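Local coordinates for protein pectate lyase/Amb allergen (PDB 4HWV) that probably cleaves pectate, the polygalacturonate of plant cell walls, by calcium-dependent beta-elimination, as do other lyases of polysaccharide lyase family 1, at residues 31-36 with 192-197; 394-399 with 439-444; 202-207 with 247-252; 170-175 with 485-490; 107-112 with 145-150. All blocks are in the same frame, centred on the assembly; numbering follows the deposited sequence. Where two conformers were deposited one is given.

Contact 1: residues 31-36 with 192-197; sequences TPTTGG and VANIVI
Thr34 and Gly35 turn their backbone N-H groups toward the side chain of Asn194, and this amide carries the polar half of the contact. OD1 takes two donors. Thr34 N lies 2.7 Å from Asn194 OD1, in the carbonyl plane and on a lone pair, while Gly35 N comes from above that plane at 2.9 Å from the same OD1. With CG anti to the backbone N (chi1 -167°), the amide is carried across to the loop, and Asn194 ND2 gives a 3.2 Å bond to Thr34 OG1, nearly within the amide plane. ND2 also bonds Asn166, so the amide's rotation is fixed from several directions. A weaker CA-H...O contact adds to this, Gly35 CA to Asn194 O at 3.4 Å.

The small apolar part lies two residues further along the strand, at Val196. Val196 CG2 presses on Gly35 N at 3.4 Å and also meets Thr33 CG2 at 3.7 Å. Thr33 OG1 bonds Ala27 O instead.

Ile195 points the other way, onto Leu185. Residues 31-36 lie as an N-terminal loop over the outer face of strand 192-198, which runs between its parallel neighbours 167-171 and 237-240, in the right-handed parallel beta-helix of a pectate lyase.

Contact 2: residues 394-399 with 439-444; sequences RPADVA and TAAVRW
Ala441 is where helix 438-445 first meets the turn at Pro395 and Ala396, and it does so with a single methyl. Its CB points at the turn and comes to 3.7 Å from Ala396 CA, so the touch is on backbone as much as on side chains. The CB atoms of Ala396 and Ala441 are 4.2 Å apart, and Pro395 CB lies at 4.3 Å from Ala441 CB. Past these, the same methyl looks toward the carbonyl of Ala399, with O 4.1 Å from Ala441 CB.

One residue on, Val442 uses its CG2 branch, which sits beside its own backbone N because CG1 is the branch anti to it (chi1 168°). CG2 meets Ala399 CB at 3.7 Å, and Phe424 packs against both residues.

No hydrogen bond crosses. The turn holds its own shape: Pro395 O accepts from Val398 N and Ala399 N, and Asp397 OD2 takes Arg394 N at 2.8 Å while also bridging to Arg391.

Ala399 opens strand 399-401, the last in a parallel row with 302-306, 340-341 and 369-371, so this is a short helix laid on the C-terminal coils of a right-handed parallel beta-helix.

Contact 3: residues 202-207 with 247-252; sequences FEDAFD and GDRHDH
Arg249 reaches over to Asp204 and Phe206, touching them along its whole length. Arg249 CB starts 3.7 Å from Asp204 OD2, and CG follows past the same oxygen. Arg249 CD moves on to the ring, 3.7 Å from Phe206 CE1. The chain bends at chi3 (-69°), which sets NE beside the carboxylate: Arg249 NE bonds Asp204 OD2 at 2.7 Å, on the syn lone pair. Arg249 CZ stands over the Phe206 face, 3.6 Å from the ring centroid. The guanidinium and ring planes differ by 3°, a flat cation-pi stack with NH1 above the ring centre. Arg249 NH2 ends the run, returning to Asp204 OD2 at 3.0 Å from above the carboxylate plane and lying 3.3 Å from Phe206 CB.

Both nitrogens grip one oxygen, and the carboxylate stands almost upright to the guanidinium. A water also lies 2.7 Å from Asp204 OD2, probably donating to it, and OD1 is held by His277 NE2. His252 of the second subunit packs on Arg249, and the bound calcium lies about 13 Å from the Phe206 side chain.

The contact joins the turn after strand 201-203 to the loop after its parallel neighbour 243-245, while strand 177-179 flanks 201-203 on its other edge.

Contact 4: residues 170-175 with 485-490; sequences LGIGTD and GPAEPR
Gly173 and Thr174, in a type II' beta turn following strand 167-171 of the right-handed parallel beta-helix, meet Gly485, Pro486 and Ala487 of the C-terminal tail. No hydrogen bond joins the two segments directly, and the first shell is van der Waals contact. Thr174 and Pro486 lie side by side, pointing the same way: Thr174 CG2 is 4.0 Å from Pro486 N, and its OG1 is 4.1 Å from Pro486 CB. Ile172 adds a looser touch, with CG2 at 4.4 Å from Ala487 CB.

A water bridges the two segments. It accepts from Thr174 N at 2.9 Å and from Ala487 N at 3.0 Å, and it donates to Asp175 OD1 at 3.1 Å. Two backbone N-H groups and one carboxylate oxygen meet at this water, tying the turn to the tail.

Outside this shell, Gly173 occupies the second position of the turn, with the positive phi (73°) that a II' turn asks for there. Its N-H bonds Glu484 OE1, a second link to the tail, just ahead of Gly485. Asn199 ND2 holds the carbonyls of Gly171 and Gly173, and Ile172 is backed by Arg82 of strand 79-83. Gly485 is bound through its backbone to Ala13. Its carbonyl is buried here without a conventional hydrogen-bond donor in the model; what it meets is a C-H, Gly173 CA lying 3.3 Å from Gly485 O.

Contact 5: residues 107-112 with 145-150; sequences SCASSV and EDARAC
Beyond the Cys108-Cys150 disulfide, the flat groups here are the Arg148 guanidinium and the Glu145 carboxylate, three residues apart on helix 143-159, with Arg148 directed away from residues 107-112. The carboxylate lies at the edge of the guanidinium. Arg148 NE bonds Glu145 OE1 at 2.9 Å and Arg148 NH2 bonds Glu145 OE2 at 2.8 Å. Both bonds are nearly straight. The oxygens lie close to the guanidinium plane, while NE comes from above the carboxylate plane. Glu145 is also held by Tyr125 OH and Gln211 NE2, and Arg148 NH1 bonds Phe209 O.

Across the contact itself the link is covalent: Cys108 SG to Cys150 SG is 2.0 Å, with a left-handed twist about the bond (chi3 -101°). Cys108 places SG between its backbone N and carbonyl carbon (chi1 44°), and Cys150 puts SG anti to its carbonyl carbon.

This disulfide pins the short helix 108-111 to the long helix 143-159, toward the outside of the fold and away from the calcium site. Ser107 is the N-cap of the short helix; its OG accepts from Ala109 N at 3.2 Å and also bonds Tyr103 O.

Small side chains let the helices come close. Cys150 CB lies 3.2 Å from Ala109 N, and Ala109 CB rests on Ala147 O at 3.4 Å. The methyls of Ala109 and Ala147 are 4.1 Å apart from CB to CB. Ser107 CB touches the Cys150 carbonyl, 3.6 Å from its O, while Ala147 also packs on Leu121 of helix 118-129.

Contacts 1, 3 and 4 belong to neighbouring coils of the beta-helix: strands 167-171 and 192-198 are adjacent, and contacts 1 and 3 touch directly where Ile197 CG2 meets Phe202 CZ at 3.7 Å. Contact 3, nearest the chain centre, is the charged one; contacts 3 and 4 both reach the second subunit. Contact 1, partly buried, relies on one amide gripping a loop, whereas contact 4, out at the surface, uses a water and methyl packing. Contacts 2 and 5 join helices to what lies beside them: contact 2 is partly buried and purely apolar, contact 5 buried and covalent. Their centres stand 46 Å apart, with nearest atoms about 31 Å apart.

Contact 1: residues 31-36 with 192-197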
# COMPACT_ATOMS: atom_id res chain seq x y z
N THR A 31 29.07 -11.28 -25.84
CA THR A 31 29.18 -12.36 -24.86
C THR A 31 27.82 -12.49 -24.15
O THR A 31 27.42 -11.60 -23.43
CB THR A 31 30.30 -12.08 -23.83
OG1 THR A 31 31.54 -11.86 -24.51
CG2 THR A 31 30.45 -13.24 -22.85
N PRO A 32 27.11 -13.60 -24.37
CA PRO A 32 25.72 -13.66 -23.89
C PRO A 32 25.64 -13.59 -22.37
O PRO A 32 26.54 -14.05 -21.67
CB PRO A 32 25.22 -15.01 -24.41
CG PRO A 32 26.19 -15.39 -25.50
CD PRO A 32 27.51 -14.84 -25.04
N THR A 33 24.57 -12.99 -21.86
CA THR A 33 24.38 -12.88 -20.41
C THR A 33 23.98 -14.22 -19.83
O THR A 33 23.04 -14.86 -20.33
CB THR A 33 23.28 -11.85 -20.10
OG1 THR A 33 23.68 -10.57 -20.60
CG2 THR A 33 23.06 -11.72 -18.60
N THR A 34 24.71 -14.67 -18.81
CA THR A 34 24.42 -15.92 -18.10
C THR A 34 24.37 -15.74 -16.57
O THR A 34 24.06 -16.70 -15.85
CB THR A 34 25.48 -16.99 -18.39
OG1 THR A 34 26.76 -16.47 -18.01
CG2 THR A 34 25.47 -17.39 -19.87
N GLY A 35 24.70 -14.55 -16.06
CA GLY A 35 24.73 -14.35 -14.62
C GLY A 35 25.67 -15.33 -13.95
O GLY A 35 26.82 -15.49 -14.37
N GLY A 36 25.17 -16.01 -12.93
CA GLY A 36 25.96 -17.00 -12.22
C GLY A 36 25.76 -18.43 -12.68
O GLY A 36 26.14 -19.36 -11.95
N VAL A 192 30.98 -3.75 -13.49
CA VAL A 192 30.71 -5.18 -13.48
C VAL A 192 30.06 -5.60 -14.79
O VAL A 192 29.59 -4.78 -15.58
CB VAL A 192 29.75 -5.57 -12.32
CG1 VAL A 192 30.35 -5.16 -10.97
CG2 VAL A 192 28.36 -4.93 -12.52
N ALA A 193 29.99 -6.91 -15.00
CA ALA A 193 29.26 -7.45 -16.13
C ALA A 193 28.57 -8.73 -15.73
O ALA A 193 28.99 -9.41 -14.79
CB ALA A 193 30.21 -7.74 -17.30
N ASN A 194 27.51 -9.06 -16.46
CA ASN A 194 26.94 -10.41 -16.49
C ASN A 194 26.07 -10.72 -15.27
O ASN A 194 26.47 -11.48 -14.37
CB ASN A 194 28.02 -11.46 -16.71
CG ASN A 194 27.43 -12.79 -17.05
OD1 ASN A 194 26.37 -12.85 -17.69
ND2 ASN A 194 28.11 -13.88 -16.64
N ILE A 195 24.87 -10.14 -15.24
CA ILE A 195 23.97 -10.23 -14.09
C ILE A 195 22.58 -10.64 -14.56
O ILE A 195 22.09 -10.12 -15.57
CB ILE A 195 23.92 -8.89 -13.33
CG1 ILE A 195 25.26 -8.62 -12.63
CG2 ILE A 195 22.76 -8.88 -12.32
CD1 ILE A 195 25.44 -7.18 -12.15
N VAL A 196 21.98 -11.61 -13.85
CA VAL A 196 20.64 -12.09 -14.15
C VAL A 196 19.79 -11.94 -12.89
O VAL A 196 20.22 -12.32 -11.79
CB VAL A 196 20.67 -13.57 -14.59
CG1 VAL A 196 19.24 -14.16 -14.61
CG2 VAL A 196 21.38 -13.71 -15.94
N ILE A 197 18.58 -11.38 -13.04
CA ILE A 197 17.68 -11.17 -11.91
C ILE A 197 16.30 -11.67 -12.33
O ILE A 197 15.75 -11.17 -13.31
CB ILE A 197 17.61 -9.65 -11.52
CG1 ILE A 197 19.01 -9.15 -11.10
CG2 ILE A 197 16.60 -9.42 -10.41
CD1 ILE A 197 19.10 -7.66 -10.90

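Contact 2: residues 394-399 with 439-444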
# COMPACT_ATOMS: atom_id res chain seq x y z
N ARG A 394 -4.94 9.78 -27.39
CA ARG A 394 -4.42 10.01 -28.74
C ARG A 394 -2.99 9.52 -28.83
O ARG A 394 -2.32 9.40 -27.80
CB ARG A 394 -4.39 11.52 -29.03
CG ARG A 394 -5.71 12.23 -28.93
CD ARG A 394 -6.63 11.72 -30.01
N PRO A 395 -2.48 9.29 -30.05
CA PRO A 395 -1.08 8.90 -30.20
C PRO A 395 -0.13 9.87 -29.51
O PRO A 395 0.86 9.42 -28.95
CB PRO A 395 -0.89 8.90 -31.72
CG PRO A 395 -2.24 8.47 -32.23
CD PRO A 395 -3.21 9.20 -31.34
N ALA A 396 -0.44 11.16 -29.54
CA ALA A 396 0.40 12.16 -28.88
C ALA A 396 0.49 12.00 -27.37
O ALA A 396 1.39 12.57 -26.76
CB ALA A 396 -0.06 13.56 -29.24
N ASP A 397 -0.42 11.24 -26.75
CA ASP A 397 -0.31 10.97 -25.32
C ASP A 397 0.71 9.87 -25.04
O ASP A 397 1.14 9.68 -23.90
CB ASP A 397 -1.65 10.52 -24.72
CG ASP A 397 -2.73 11.58 -24.84
OD1 ASP A 397 -2.47 12.76 -24.52
OD2 ASP A 397 -3.86 11.22 -25.23
N VAL A 398 1.07 9.12 -26.09
CA VAL A 398 1.82 7.88 -25.93
C VAL A 398 3.29 8.00 -26.32
O VAL A 398 4.13 7.26 -25.82
CB VAL A 398 1.12 6.73 -26.71
CG1 VAL A 398 1.87 5.40 -26.59
CG2 VAL A 398 -0.31 6.58 -26.21
N ALA A 399 3.61 8.94 -27.21
CA ALA A 399 5.00 9.20 -27.53
C ALA A 399 5.21 10.69 -27.69
O ALA A 399 4.37 11.39 -28.26
CB ALA A 399 5.42 8.48 -28.80
N THR A 439 5.08 7.62 -34.58
CA THR A 439 6.11 8.40 -35.26
C THR A 439 5.58 9.78 -35.69
O THR A 439 6.27 10.78 -35.55
CB THR A 439 6.69 7.63 -36.45
OG1 THR A 439 7.27 6.41 -35.99
CG2 THR A 439 7.75 8.45 -37.16
N ALA A 440 4.35 9.82 -36.20
CA ALA A 440 3.74 11.08 -36.57
C ALA A 440 3.62 12.01 -35.36
O ALA A 440 3.86 13.22 -35.47
CB ALA A 440 2.38 10.84 -37.23
N ALA A 441 3.25 11.45 -34.22
CA ALA A 441 3.17 12.25 -33.00
C ALA A 441 4.54 12.77 -32.59
O ALA A 441 4.69 13.92 -32.18
CB ALA A 441 2.53 11.46 -31.87
N VAL A 442 5.56 11.93 -32.71
CA VAL A 442 6.90 12.35 -32.37
C VAL A 442 7.37 13.51 -33.25
O VAL A 442 7.98 14.46 -32.76
CB VAL A 442 7.88 11.15 -32.39
CG1 VAL A 442 9.35 11.61 -32.33
CG2 VAL A 442 7.54 10.20 -31.24
N ARG A 443 7.05 13.44 -34.54
CA ARG A 443 7.44 14.49 -35.47
C ARG A 443 6.78 15.83 -35.10
O ARG A 443 7.41 16.87 -35.22
CB ARG A 443 7.10 14.12 -36.92
CG ARG A 443 7.90 12.94 -37.47
CD ARG A 443 7.82 12.90 -38.99
NE ARG A 443 6.45 13.09 -39.47
CZ ARG A 443 5.59 12.10 -39.73
NH1 ARG A 443 5.96 10.84 -39.57
NH2 ARG A 443 4.37 12.39 -40.16
N TRP A 444 5.53 15.80 -34.66
CA TRP A 444 4.88 17.04 -34.24
C TRP A 444 5.47 17.52 -32.92
O TRP A 444 5.50 18.73 -32.65
CB TRP A 444 3.38 16.85 -34.09
CG TRP A 444 2.64 16.97 -35.37
CD1 TRP A 444 1.90 16.00 -35.99
CD2 TRP A 444 2.56 18.13 -36.21
NE1 TRP A 444 1.35 16.49 -37.15
CE2 TRP A 444 1.74 17.80 -37.31
CE3 TRP A 444 3.08 19.43 -36.13
CZ2 TRP A 444 1.45 18.71 -38.33
CZ3 TRP A 444 2.79 20.33 -37.15
CH2 TRP A 444 1.98 19.97 -38.23

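Contact 3: residues 202-207 with 247-252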
# COMPACT_ATOMS: atom_id res chain seq x y z
N PHE A 202 9.88 -6.78 -6.29
CA PHE A 202 10.60 -5.65 -5.74
C PHE A 202 9.57 -4.58 -5.37
O PHE A 202 8.72 -4.24 -6.20
CB PHE A 202 11.53 -5.07 -6.80
CG PHE A 202 12.73 -5.91 -7.12
CD1 PHE A 202 13.91 -5.73 -6.40
CD2 PHE A 202 12.70 -6.86 -8.15
CE1 PHE A 202 15.03 -6.49 -6.68
CE2 PHE A 202 13.84 -7.62 -8.44
CZ PHE A 202 14.99 -7.43 -7.71
N GLU A 203 9.64 -4.04 -4.15
CA GLU A 203 8.68 -2.99 -3.75
C GLU A 203 9.34 -1.83 -3.06
O GLU A 203 10.14 -2.01 -2.14
CB GLU A 203 7.64 -3.52 -2.75
CG GLU A 203 6.76 -4.64 -3.30
CD GLU A 203 5.78 -5.20 -2.29
OE1 GLU A 203 5.54 -4.57 -1.25
OE2 GLU A 203 5.23 -6.29 -2.58
N ASP A 204 8.97 -0.62 -3.49
CA ASP A 204 8.98 0.57 -2.64
C ASP A 204 10.38 0.97 -2.18
O ASP A 204 10.71 0.89 -0.99
CB ASP A 204 8.03 0.36 -1.45
CG ASP A 204 7.78 1.62 -0.65
OD1 ASP A 204 8.04 2.74 -1.15
OD2 ASP A 204 7.33 1.49 0.49
N ALA A 205 11.20 1.40 -3.14
CA ALA A 205 12.51 1.98 -2.81
C ALA A 205 12.26 3.40 -2.33
O ALA A 205 12.18 4.33 -3.12
CB ALA A 205 13.42 1.95 -4.04
N PHE A 206 12.10 3.53 -1.02
CA PHE A 206 11.55 4.74 -0.40
C PHE A 206 12.67 5.55 0.25
O PHE A 206 13.47 5.03 1.03
CB PHE A 206 10.55 4.30 0.67
CG PHE A 206 9.68 5.41 1.22
CD1 PHE A 206 8.41 5.64 0.71
CD2 PHE A 206 10.14 6.20 2.29
CE1 PHE A 206 7.59 6.63 1.23
CE2 PHE A 206 9.32 7.21 2.83
CZ PHE A 206 8.04 7.42 2.30
N ASP A 207 12.71 6.83 -0.09
CA ASP A 207 13.71 7.75 0.46
C ASP A 207 13.03 8.55 1.56
O ASP A 207 12.10 9.31 1.30
CB ASP A 207 14.18 8.66 -0.68
CG ASP A 207 15.33 9.56 -0.32
OD1 ASP A 207 15.53 9.87 0.88
OD2 ASP A 207 16.05 9.98 -1.26
N GLY A 247 4.91 -0.63 -3.89
CA GLY A 247 4.32 -1.30 -2.75
C GLY A 247 3.07 -0.60 -2.27
O GLY A 247 2.27 -0.13 -3.09
N ASP A 248 2.92 -0.47 -0.95
CA ASP A 248 1.71 0.14 -0.40
C ASP A 248 1.96 1.57 0.08
O ASP A 248 1.18 2.08 0.88
CB ASP A 248 1.11 -0.73 0.71
CG ASP A 248 1.94 -0.71 1.97
OD1 ASP A 248 3.14 -0.35 1.89
OD2 ASP A 248 1.39 -1.05 3.06
N ARG A 249 3.02 2.22 -0.39
CA ARG A 249 3.21 3.64 -0.15
C ARG A 249 3.18 4.38 -1.48
O ARG A 249 4.22 4.77 -2.04
CB ARG A 249 4.51 3.92 0.60
CG ARG A 249 4.39 3.57 2.09
CD ARG A 249 5.61 4.01 2.91
NE ARG A 249 6.77 3.21 2.55
CZ ARG A 249 7.93 3.25 3.21
NH1 ARG A 249 8.10 4.07 4.25
NH2 ARG A 249 8.90 2.42 2.85
N HIS A 250 1.98 4.56 -2.02
CA HIS A 250 1.82 5.29 -3.27
C HIS A 250 2.05 6.77 -3.05
O HIS A 250 1.77 7.32 -1.97
CB HIS A 250 0.42 5.07 -3.83
CG HIS A 250 0.18 3.69 -4.34
ND1 HIS A 250 -0.97 3.33 -5.01
CD2 HIS A 250 0.96 2.58 -4.31
CE1 HIS A 250 -0.90 2.06 -5.36
NE2 HIS A 250 0.27 1.58 -4.95
N ASP A 251 2.53 7.43 -4.11
CA ASP A 251 2.85 8.86 -4.04
C ASP A 251 1.68 9.73 -3.61
O ASP A 251 1.87 10.78 -3.00
CB ASP A 251 3.34 9.34 -5.40
CG ASP A 251 4.64 8.70 -5.81
OD1 ASP A 251 5.29 8.05 -4.96
OD2 ASP A 251 5.01 8.85 -6.99
N HIS A 252 0.48 9.27 -3.93
CA HIS A 252 -0.76 9.96 -3.56
C HIS A 252 -0.85 10.22 -2.05
O HIS A 252 -1.51 11.17 -1.62
CB HIS A 252 -1.95 9.11 -4.05
CG HIS A 252 -3.26 9.81 -4.05
ND1 HIS A 252 -4.14 9.75 -2.99
CD2 HIS A 252 -3.87 10.56 -5.00
CE1 HIS A 252 -5.23 10.44 -3.28
NE2 HIS A 252 -5.10 10.93 -4.50
O HOH W 1 4.82 -2.45 0.47
O HOH W 2 6.58 -0.77 1.70

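Contact 4: residues 170-175 with 485-490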
# COMPACT_ATOMS: atom_id res chain seq x y z
N LEU A 170 17.76 -15.05 -7.88
CA LEU A 170 16.65 -15.86 -8.38
C LEU A 170 15.65 -16.06 -7.25
O LEU A 170 15.97 -16.69 -6.24
CB LEU A 170 17.15 -17.22 -8.90
CG LEU A 170 18.18 -17.16 -10.04
CD1 LEU A 170 18.69 -18.56 -10.36
CD2 LEU A 170 17.67 -16.48 -11.32
N GLY A 171 14.46 -15.49 -7.38
CA GLY A 171 13.46 -15.70 -6.35
C GLY A 171 13.01 -17.15 -6.26
O GLY A 171 12.90 -17.83 -7.28
N ILE A 172 12.73 -17.62 -5.04
CA ILE A 172 12.13 -18.94 -4.85
C ILE A 172 10.60 -18.84 -4.83
O ILE A 172 10.02 -18.04 -4.07
CB ILE A 172 12.59 -19.56 -3.52
CG1 ILE A 172 14.09 -19.83 -3.57
CG2 ILE A 172 11.79 -20.82 -3.20
CD1 ILE A 172 14.70 -20.17 -2.21
N GLY A 173 9.93 -19.65 -5.64
CA GLY A 173 8.49 -19.79 -5.46
C GLY A 173 7.71 -18.57 -5.93
O GLY A 173 8.07 -17.89 -6.90
N THR A 174 6.62 -18.28 -5.23
CA THR A 174 5.70 -17.24 -5.66
C THR A 174 5.72 -16.03 -4.74
O THR A 174 4.96 -15.09 -4.94
CB THR A 174 4.27 -17.78 -5.72
OG1 THR A 174 3.92 -18.32 -4.44
CG2 THR A 174 4.14 -18.89 -6.78
N ASP A 175 6.59 -16.03 -3.73
CA ASP A 175 6.57 -14.96 -2.73
C ASP A 175 7.95 -14.41 -2.37
O ASP A 175 8.15 -13.87 -1.28
CB ASP A 175 5.83 -15.43 -1.48
CG ASP A 175 6.51 -16.58 -0.78
OD1 ASP A 175 7.44 -17.19 -1.34
OD2 ASP A 175 6.08 -16.90 0.34
N GLY A 485 6.49 -22.95 -9.28
CA GLY A 485 5.39 -23.20 -8.37
C GLY A 485 5.72 -22.75 -6.96
O GLY A 485 6.85 -22.37 -6.67
N PRO A 486 4.73 -22.79 -6.07
CA PRO A 486 4.97 -22.35 -4.69
C PRO A 486 5.91 -23.30 -3.96
O PRO A 486 5.98 -24.49 -4.28
CB PRO A 486 3.57 -22.40 -4.06
CG PRO A 486 2.85 -23.41 -4.87
CD PRO A 486 3.34 -23.25 -6.27
N ALA A 487 6.63 -22.76 -2.99
CA ALA A 487 7.52 -23.58 -2.18
C ALA A 487 6.69 -24.56 -1.37
O ALA A 487 5.58 -24.23 -0.96
CB ALA A 487 8.33 -22.69 -1.26
N GLU A 488 7.21 -25.77 -1.18
CA GLU A 488 6.59 -26.71 -0.25
C GLU A 488 6.70 -26.14 1.17
O GLU A 488 7.65 -25.42 1.49
CB GLU A 488 7.25 -28.09 -0.33
N PRO A 489 5.71 -26.43 2.01
CA PRO A 489 5.82 -25.99 3.40
C PRO A 489 7.08 -26.55 4.05
O PRO A 489 7.53 -27.65 3.71
CB PRO A 489 4.57 -26.60 4.04
CG PRO A 489 3.58 -26.65 2.92
CD PRO A 489 4.40 -27.05 1.73
N ARG A 490 7.67 -25.78 4.96
CA ARG A 490 8.87 -26.23 5.65
C ARG A 490 8.50 -27.36 6.60
O ARG A 490 7.42 -27.37 7.22
CB ARG A 490 9.53 -25.06 6.40
CG ARG A 490 10.03 -23.92 5.48
CD ARG A 490 11.05 -24.42 4.42
NE ARG A 490 12.39 -24.63 4.96
CZ ARG A 490 13.34 -25.35 4.36
NH1 ARG A 490 13.10 -25.95 3.20
NH2 ARG A 490 14.54 -25.48 4.93
O HOH W 3 6.34 -19.79 -2.73

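Contact 5: residues 107-112 with 145-150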
# COMPACT_ATOMS: atom_id res chain seq x y z
N SER A 107 23.25 9.53 12.84
CA SER A 107 24.05 10.22 11.84
C SER A 107 24.43 11.60 12.35
O SER A 107 24.03 12.01 13.47
CB SER A 107 23.29 10.36 10.52
OG SER A 107 22.31 11.39 10.64
N CYS A 108 25.18 12.32 11.53
CA CYS A 108 25.62 13.66 11.91
C CYS A 108 24.47 14.68 11.99
O CYS A 108 24.66 15.78 12.48
CB CYS A 108 26.78 14.16 11.02
SG CYS A 108 26.69 13.90 9.22
N ALA A 109 23.27 14.31 11.54
CA ALA A 109 22.08 15.14 11.78
C ALA A 109 21.95 15.46 13.26
O ALA A 109 21.61 16.58 13.63
CB ALA A 109 20.82 14.44 11.29
N SER A 110 22.26 14.49 14.11
CA SER A 110 22.26 14.70 15.55
C SER A 110 23.65 15.00 16.12
O SER A 110 23.81 15.93 16.92
CB SER A 110 21.66 13.49 16.26
OG SER A 110 22.35 12.31 15.91
N SER A 111 24.66 14.21 15.74
CA SER A 111 25.98 14.36 16.35
C SER A 111 26.70 15.65 16.00
O SER A 111 27.52 16.14 16.76
CB SER A 111 26.88 13.15 16.03
OG SER A 111 27.23 13.14 14.67
N VAL A 112 26.39 16.21 14.84
CA VAL A 112 26.98 17.49 14.44
C VAL A 112 25.94 18.60 14.55
O VAL A 112 26.20 19.64 15.16
CB VAL A 112 27.55 17.44 13.01
CG1 VAL A 112 27.99 18.83 12.55
CG2 VAL A 112 28.71 16.46 12.94
N GLU A 145 19.55 21.59 5.76
CA GLU A 145 19.92 20.80 4.60
C GLU A 145 21.12 19.89 4.88
O GLU A 145 21.14 18.73 4.49
CB GLU A 145 20.16 21.70 3.38
CG GLU A 145 20.85 20.98 2.21
CD GLU A 145 20.02 19.86 1.57
OE1 GLU A 145 18.81 19.67 1.90
OE2 GLU A 145 20.60 19.15 0.72
N ASP A 146 22.13 20.42 5.58
CA ASP A 146 23.28 19.59 5.93
C ASP A 146 22.86 18.45 6.86
O ASP A 146 23.38 17.33 6.78
CB ASP A 146 24.38 20.45 6.56
CG ASP A 146 25.01 21.40 5.55
OD1 ASP A 146 25.03 21.06 4.35
OD2 ASP A 146 25.51 22.45 5.96
N ALA A 147 21.92 18.73 7.76
CA ALA A 147 21.42 17.68 8.64
C ALA A 147 20.63 16.62 7.86
O ALA A 147 20.83 15.41 8.05
CB ALA A 147 20.60 18.26 9.77
N ARG A 148 19.76 17.07 6.95
CA ARG A 148 19.06 16.13 6.07
C ARG A 148 20.07 15.28 5.31
O ARG A 148 19.93 14.06 5.23
CB ARG A 148 18.15 16.86 5.07
CG ARG A 148 17.36 15.89 4.19
CD ARG A 148 16.94 16.53 2.86
NE ARG A 148 18.11 16.89 2.07
CZ ARG A 148 18.84 16.02 1.38
NH1 ARG A 148 18.50 14.73 1.32
NH2 ARG A 148 19.92 16.44 0.75
N ALA A 149 21.09 15.93 4.73
CA ALA A 149 22.07 15.20 3.94
C ALA A 149 22.79 14.13 4.78
O ALA A 149 23.09 13.05 4.28
CB ALA A 149 23.07 16.16 3.29
N CYS A 150 23.07 14.43 6.05
CA CYS A 150 23.67 13.44 6.96
C CYS A 150 22.79 12.22 7.10
O CYS A 150 23.27 11.09 7.04
CB CYS A 150 23.83 14.03 8.37
SG CYS A 150 25.22 15.16 8.58